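Long-range contacts in exonuclease mut-7 homolog (Aedes aegypti, PDB 7JW2), which probably trims the 3' ends of AGO1-bound microRNAs as a magnesium-dependent 3'-5' exoribonuclease, the present chain being its exonuclease domain: residues 13-18 and 60-65; 35-40 and 52-57. All coordinates share one frame; numbering follows the deposited sequence.

Both interactions lie in the mixed sheet of the 3'-5' exonuclease domain, which belongs to the RNase H clan, and their centres are about 10 Å apart. Along the chain the order is 13-18, 35-40, 52-57 and 60-65, so both halves of interaction 2 fall between those of interaction 1. Across the sheet, strand 12-15 is followed by 61-65, 50-56 and 33-40. Interaction 1 therefore pairs the edge strand in parallel with its neighbour, while interaction 2 is the antiparallel hairpin deeper in the sheet. Strands 61-65 and 50-56 are adjacent, with probable hydrogen bonds from Ile64 to Ile53 and from Tyr62 to Leu55, so the contacts span four consecutive strands of six, the sheet continuing with 90-93 and 122-124.

Interaction 1: residues 13-18 and 60-65; sequences HLVDSK and DVYMID
His13 and Tyr62 both carry CG anti to the carbonyl carbon (chi1 -47° for His13), which starts both side chains in the same direction, so that they run side by side. His13 CD2 lies over one face of the Tyr62 ring, 3.5 Å from its CE2, but the near-parallel rings, 23° apart, are slid so far that they barely overlap. The imidazole also donates from NE2 to Asp60 OD2 at 2.8 Å; the bond is almost straight (176°) and lies in the imidazole plane. It reaches OD2 on its anti side, tilted out of the carboxylate plane, and His11 ND1 also hydrogen-bonds that oxygen. In the parallel pairing His13 bonds to Val61 and Met63, and Val15 to Met63 and Asp65, including Val15 N to Met63 O at 2.8 Å. Val15 CG2 meets the edge of the Tyr62 ring, 4.1 Å from CD2, whereas on the other sheet face Leu14 CD1 reaches Met63 O at 3.6 Å. Asp65 N-caps the next helix and salt-bridges Arg175. Helix 18-28 packs against Val15, Tyr62 and Ile64, with its Asp27 hydrogen-bonded to Tyr62 OH; helix 179-205 covers Met63 on the opposite face, and strand 50-56 continues the sheet beyond 61-65.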
loop_
_atom_site.group_PDB
_atom_site.type_symbol
_atom_site.label_atom_id
_atom_site.label_comp_id
_atom_site.label_asym_id
_atom_site.label_seq_id
_atom_site.Cartn_x
_atom_site.Cartn_y
_atom_site.Cartn_z
ATOM N N HIS A 13 -6.878 -14.452 -1.366
ATOM C CA HIS A 13 -6.086 -13.839 -0.303
ATOM C C HIS A 13 -6.986 -13.330 0.810
ATOM O O HIS A 13 -7.856 -12.488 0.572
ATOM C CB HIS A 13 -5.248 -12.686 -0.857
ATOM C CG HIS A 13 -4.530 -13.024 -2.122
ATOM N ND1 HIS A 13 -3.334 -13.710 -2.141
ATOM C CD2 HIS A 13 -4.850 -12.787 -3.417
ATOM C CE1 HIS A 13 -2.942 -13.872 -3.394
ATOM N NE2 HIS A 13 -3.843 -13.318 -4.186
ATOM N N LEU A 14 -6.766 -13.822 2.028
ATOM C CA LEU A 14 -7.428 -13.267 3.196
ATOM C C LEU A 14 -6.575 -12.108 3.692
ATOM O O LEU A 14 -5.421 -12.301 4.094
ATOM C CB LEU A 14 -7.629 -14.320 4.292
ATOM C CG LEU A 14 -8.400 -13.855 5.537
ATOM C CD1 LEU A 14 -9.818 -13.419 5.205
ATOM C CD2 LEU A 14 -8.421 -14.934 6.633
ATOM N N VAL A 15 -7.132 -10.906 3.643
ATOM C CA VAL A 15 -6.413 -9.694 4.015
ATOM C C VAL A 15 -6.771 -9.391 5.466
ATOM O O VAL A 15 -7.872 -8.914 5.762
ATOM C CB VAL A 15 -6.755 -8.537 3.074
ATOM C CG1 VAL A 15 -6.154 -7.229 3.586
ATOM C CG2 VAL A 15 -6.240 -8.849 1.676
ATOM N N ASP A 16 -5.845 -9.685 6.392
ATOM C CA ASP A 16 -6.153 -9.598 7.817
ATOM C C ASP A 16 -5.066 -8.856 8.580
ATOM O O ASP A 16 -4.955 -8.998 9.806
ATOM C CB ASP A 16 -6.388 -10.992 8.421
ATOM C CG ASP A 16 -5.208 -11.927 8.241
ATOM O OD1 ASP A 16 -4.173 -11.513 7.685
ATOM O OD2 ASP A 16 -5.319 -13.107 8.655
ATOM N N SER A 17 -4.280 -8.048 7.882
ATOM C CA SER A 17 -3.174 -7.321 8.481
ATOM C C SER A 17 -2.853 -6.144 7.569
ATOM O O SER A 17 -3.226 -6.126 6.386
ATOM C CB SER A 17 -1.955 -8.223 8.665
ATOM O OG SER A 17 -1.343 -8.510 7.424
ATOM N N LYS A 18 -2.136 -5.164 8.119
ATOM C CA LYS A 18 -1.883 -3.945 7.361
ATOM C C LYS A 18 -0.948 -4.215 6.195
ATOM O O LYS A 18 -1.157 -3.667 5.105
ATOM C CB LYS A 18 -1.343 -2.840 8.277
ATOM C CG LYS A 18 -2.357 -1.695 8.369
ATOM C CD LYS A 18 -2.199 -0.760 9.560
ATOM C CE LYS A 18 -3.584 -0.436 10.113
ATOM N NZ LYS A 18 -3.790 0.978 10.481
ATOM N N ASP A 60 -6.912 -12.597 -9.205
ATOM C CA ASP A 60 -6.808 -12.711 -7.756
ATOM C C ASP A 60 -8.115 -12.265 -7.124
ATOM O O ASP A 60 -8.801 -11.381 -7.640
ATOM C CB ASP A 60 -5.665 -11.848 -7.177
ATOM C CG ASP A 60 -4.283 -12.299 -7.633
ATOM O OD1 ASP A 60 -3.799 -11.809 -8.681
ATOM O OD2 ASP A 60 -3.678 -13.132 -6.926
ATOM N N VAL A 61 -8.433 -12.845 -5.969
ATOM C CA VAL A 61 -9.530 -12.356 -5.146
ATOM C C VAL A 61 -8.982 -12.019 -3.771
ATOM O O VAL A 61 -8.265 -12.829 -3.170
ATOM C CB VAL A 61 -10.676 -13.375 -5.033
ATOM C CG1 VAL A 61 -11.806 -12.773 -4.223
ATOM C CG2 VAL A 61 -11.172 -13.765 -6.421
ATOM N N TYR A 62 -9.298 -10.819 -3.293
ATOM C CA TYR A 62 -8.910 -10.358 -1.968
ATOM C C TYR A 62 -10.139 -10.263 -1.079
ATOM O O TYR A 62 -11.173 -9.733 -1.486
ATOM C CB TYR A 62 -8.231 -8.991 -2.060
ATOM C CG TYR A 62 -6.999 -8.984 -2.926
ATOM C CD1 TYR A 62 -7.074 -8.661 -4.279
ATOM C CD2 TYR A 62 -5.755 -9.298 -2.403
ATOM C CE1 TYR A 62 -5.942 -8.646 -5.072
ATOM C CE2 TYR A 62 -4.625 -9.290 -3.194
ATOM C CZ TYR A 62 -4.729 -8.970 -4.527
ATOM O OH TYR A 62 -3.603 -8.959 -5.320
ATOM N N MET A 63 -10.023 -10.748 0.148
ATOM C CA MET A 63 -11.128 -10.685 1.098
ATOM C C MET A 63 -10.639 -9.926 2.317
ATOM O O MET A 63 -9.850 -10.469 3.100
ATOM C CB MET A 63 -11.607 -12.085 1.462
ATOM C CG MET A 63 -12.109 -12.809 0.230
ATOM S SD MET A 63 -12.744 -14.451 0.574
ATOM C CE MET A 63 -11.250 -15.326 0.945
ATOM N N ILE A 64 -11.074 -8.671 2.460
ATOM C CA ILE A 64 -10.661 -7.854 3.600
ATOM C C ILE A 64 -11.465 -8.284 4.820
ATOM O O ILE A 64 -12.696 -8.147 4.836
ATOM C CB ILE A 64 -10.861 -6.355 3.334
ATOM C CG1 ILE A 64 -10.189 -5.909 2.029
ATOM C CG2 ILE A 64 -10.355 -5.529 4.552
ATOM C CD1 ILE A 64 -10.711 -4.555 1.570
ATOM N N ASP A 65 -10.767 -8.786 5.848
ATOM C CA ASP A 65 -11.405 -9.183 7.106
ATOM C C ASP A 65 -11.511 -7.934 7.967
ATOM O O ASP A 65 -10.535 -7.509 8.599
ATOM C CB ASP A 65 -10.622 -10.284 7.809
ATOM C CG ASP A 65 -11.355 -10.818 9.017
ATOM O OD1 ASP A 65 -12.172 -10.071 9.582
ATOM O OD2 ASP A 65 -11.125 -11.985 9.372
#

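Interaction 2: residues 35-40 and 52-57; sequences AFASEW and LIQLAT. Unlike the reference sequence in segment 35-40: Ala37 (reference Asp).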
loop_
_atom_site.group_PDB
_atom_site.type_symbol
_atom_site.label_atom_id
_atom_site.label_comp_id
_atom_site.label_asym_id
_atom_site.label_seq_id
_atom_site.Cartn_x
_atom_site.Cartn_y
_atom_site.Cartn_z
ATOM N N ALA A 35 -14.240 -6.324 -9.429
ATOM C CA ALA A 35 -15.582 -6.607 -8.951
ATOM C C ALA A 35 -15.583 -6.550 -7.431
ATOM O O ALA A 35 -14.575 -6.853 -6.796
ATOM C CB ALA A 35 -16.062 -7.975 -9.441
ATOM N N PHE A 36 -16.704 -6.139 -6.846
ATOM C CA PHE A 36 -16.754 -6.094 -5.385
ATOM C C PHE A 36 -18.077 -6.622 -4.857
ATOM O O PHE A 36 -19.122 -6.579 -5.524
ATOM C CB PHE A 36 -16.464 -4.683 -4.820
ATOM C CG PHE A 36 -17.552 -3.667 -5.033
ATOM C CD1 PHE A 36 -18.575 -3.492 -4.114
ATOM C CD2 PHE A 36 -17.494 -2.822 -6.123
ATOM C CE1 PHE A 36 -19.559 -2.522 -4.318
ATOM C CE2 PHE A 36 -18.455 -1.843 -6.333
ATOM C CZ PHE A 36 -19.490 -1.691 -5.432
ATOM N N ALA A 37 -17.996 -7.122 -3.626
ATOM C CA ALA A 37 -19.114 -7.629 -2.844
ATOM C C ALA A 37 -18.721 -7.526 -1.377
ATOM O O ALA A 37 -17.583 -7.176 -1.045
ATOM C CB ALA A 37 -19.459 -9.071 -3.231
ATOM N N SER A 38 -19.677 -7.824 -0.490
ATOM C CA SER A 38 -19.403 -7.724 0.937
ATOM C C SER A 38 -20.296 -8.686 1.698
ATOM O O SER A 38 -21.346 -9.114 1.206
ATOM C CB SER A 38 -19.585 -6.290 1.446
ATOM O OG SER A 38 -20.919 -5.850 1.325
ATOM N N GLU A 39 -19.846 -9.026 2.908
ATOM C CA GLU A 39 -20.616 -9.852 3.825
ATOM C C GLU A 39 -20.752 -9.124 5.153
ATOM O O GLU A 39 -19.800 -8.505 5.641
ATOM C CB GLU A 39 -19.971 -11.238 4.056
ATOM C CG GLU A 39 -19.590 -12.021 2.795
ATOM C CD GLU A 39 -20.736 -12.202 1.826
ATOM O OE1 GLU A 39 -20.468 -12.272 0.602
ATOM O OE2 GLU A 39 -21.911 -12.276 2.270
ATOM N N TRP A 40 -21.929 -9.257 5.763
ATOM C CA TRP A 40 -22.286 -8.497 6.949
ATOM C C TRP A 40 -22.592 -9.433 8.107
ATOM O O TRP A 40 -23.066 -10.554 7.905
ATOM C CB TRP A 40 -23.493 -7.606 6.648
ATOM C CG TRP A 40 -23.154 -6.553 5.635
ATOM C CD1 TRP A 40 -22.987 -6.729 4.294
ATOM C CD2 TRP A 40 -22.906 -5.171 5.896
ATOM N NE1 TRP A 40 -22.660 -5.530 3.697
ATOM C CE2 TRP A 40 -22.598 -4.562 4.663
ATOM C CE3 TRP A 40 -22.921 -4.386 7.054
ATOM C CZ2 TRP A 40 -22.313 -3.208 4.554
ATOM C CZ3 TRP A 40 -22.633 -3.046 6.947
ATOM C CH2 TRP A 40 -22.332 -2.468 5.701
ATOM N N LEU A 52 -16.767 -8.856 5.930
ATOM C CA LEU A 52 -15.824 -8.987 4.826
ATOM C C LEU A 52 -16.174 -7.991 3.738
ATOM O O LEU A 52 -17.347 -7.685 3.529
ATOM C CB LEU A 52 -15.854 -10.392 4.195
ATOM C CG LEU A 52 -15.448 -11.596 5.044
ATOM C CD1 LEU A 52 -15.620 -12.862 4.217
ATOM C CD2 LEU A 52 -14.013 -11.469 5.522
ATOM N N ILE A 53 -15.142 -7.491 3.051
ATOM C CA ILE A 53 -15.285 -6.846 1.745
ATOM C C ILE A 53 -14.413 -7.607 0.759
ATOM O O ILE A 53 -13.227 -7.841 1.027
ATOM C CB ILE A 53 -14.902 -5.359 1.800
ATOM C CG1 ILE A 53 -15.895 -4.605 2.690
ATOM C CG2 ILE A 53 -14.918 -4.767 0.383
ATOM C CD1 ILE A 53 -15.429 -3.213 3.034
ATOM N N GLN A 54 -14.998 -8.025 -0.362
ATOM C CA GLN A 54 -14.300 -8.863 -1.332
ATOM C C GLN A 54 -14.061 -8.080 -2.620
ATOM O O GLN A 54 -14.996 -7.491 -3.169
ATOM C CB GLN A 54 -15.068 -10.155 -1.645
ATOM C CG GLN A 54 -15.476 -11.019 -0.442
ATOM C CD GLN A 54 -16.896 -10.742 0.023
ATOM O OE1 GLN A 54 -17.101 -10.011 0.994
ATOM N NE2 GLN A 54 -17.877 -11.335 -0.656
ATOM N N LEU A 55 -12.811 -8.080 -3.080
ATOM C CA LEU A 55 -12.405 -7.380 -4.297
ATOM C C LEU A 55 -11.727 -8.371 -5.225
ATOM O O LEU A 55 -10.702 -8.957 -4.861
ATOM C CB LEU A 55 -11.460 -6.220 -3.974
ATOM C CG LEU A 55 -11.961 -5.284 -2.874
ATOM C CD1 LEU A 55 -10.926 -4.237 -2.476
ATOM C CD2 LEU A 55 -13.272 -4.621 -3.272
ATOM N N ALA A 56 -12.276 -8.533 -6.431
ATOM C CA ALA A 56 -11.807 -9.538 -7.378
ATOM C C ALA A 56 -11.262 -8.900 -8.651
ATOM O O ALA A 56 -11.873 -7.985 -9.204
ATOM C CB ALA A 56 -12.940 -10.500 -7.755
ATOM N N THR A 57 -10.140 -9.425 -9.119
ATOM C CA THR A 57 -9.639 -9.187 -10.472
ATOM C C THR A 57 -9.712 -10.502 -11.232
ATOM O O THR A 57 -10.048 -11.545 -10.673
ATOM C CB THR A 57 -8.198 -8.678 -10.451
ATOM O OG1 THR A 57 -7.317 -9.781 -10.213
ATOM C CG2 THR A 57 -7.989 -7.655 -9.354
#
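Phe36 and Leu55 make the tight apolar touch between the two strands: Leu55 CD2 lies 3.5 Å from Phe36 CB. Phe36 CG sits in the crowded position between the backbone N and the carbonyl carbon (chi1 72°), and its ring leads away from the partner strand to meet Phe84 edge-to-face. Beside this pair, Ala35 CB and Ala56 CB face each other 4.4 Å apart, while the two backbones exchange two hydrogen bonds. On the same face as these alanines, the bent side chain of Gln54 crosses that of Glu39 at about a right angle and donates from NE2 to Glu39 OE1 at 3.0 Å, with a moderately bent N-H...O angle of 140°. Gln54 NE2 also hydrogen-bonds to Ala185 O of helix 179-205, and Gln54 OE1 rests 3.2 Å from Ser38 CA. The strands form an antiparallel beta hairpin, and 35-40 probably corresponds to the strand that carries the Asp-x-Glu motif in DEDD-type exonucleases, with Glu39 at its second acidic position; the first is Ala37 in this chain, where the reference sequence has Asp. Ala37 CB packs against Gln54 NE2 at 3.8 Å. The side-chain contact is looser around the partly exposed Ser38 and Trp40, though Glu39 and Leu52 still share two backbone hydrogen bonds: Ser38 CB is 4.2 Å from Ile53 CG1, and the Trp40 side chain makes no contact with 52-57. The indole instead bonds within its own strand, NE1 donating to Ser38 OG at 3.0 Å, and Asp99 of helix 96-106 hydrogen-bonds to both groups.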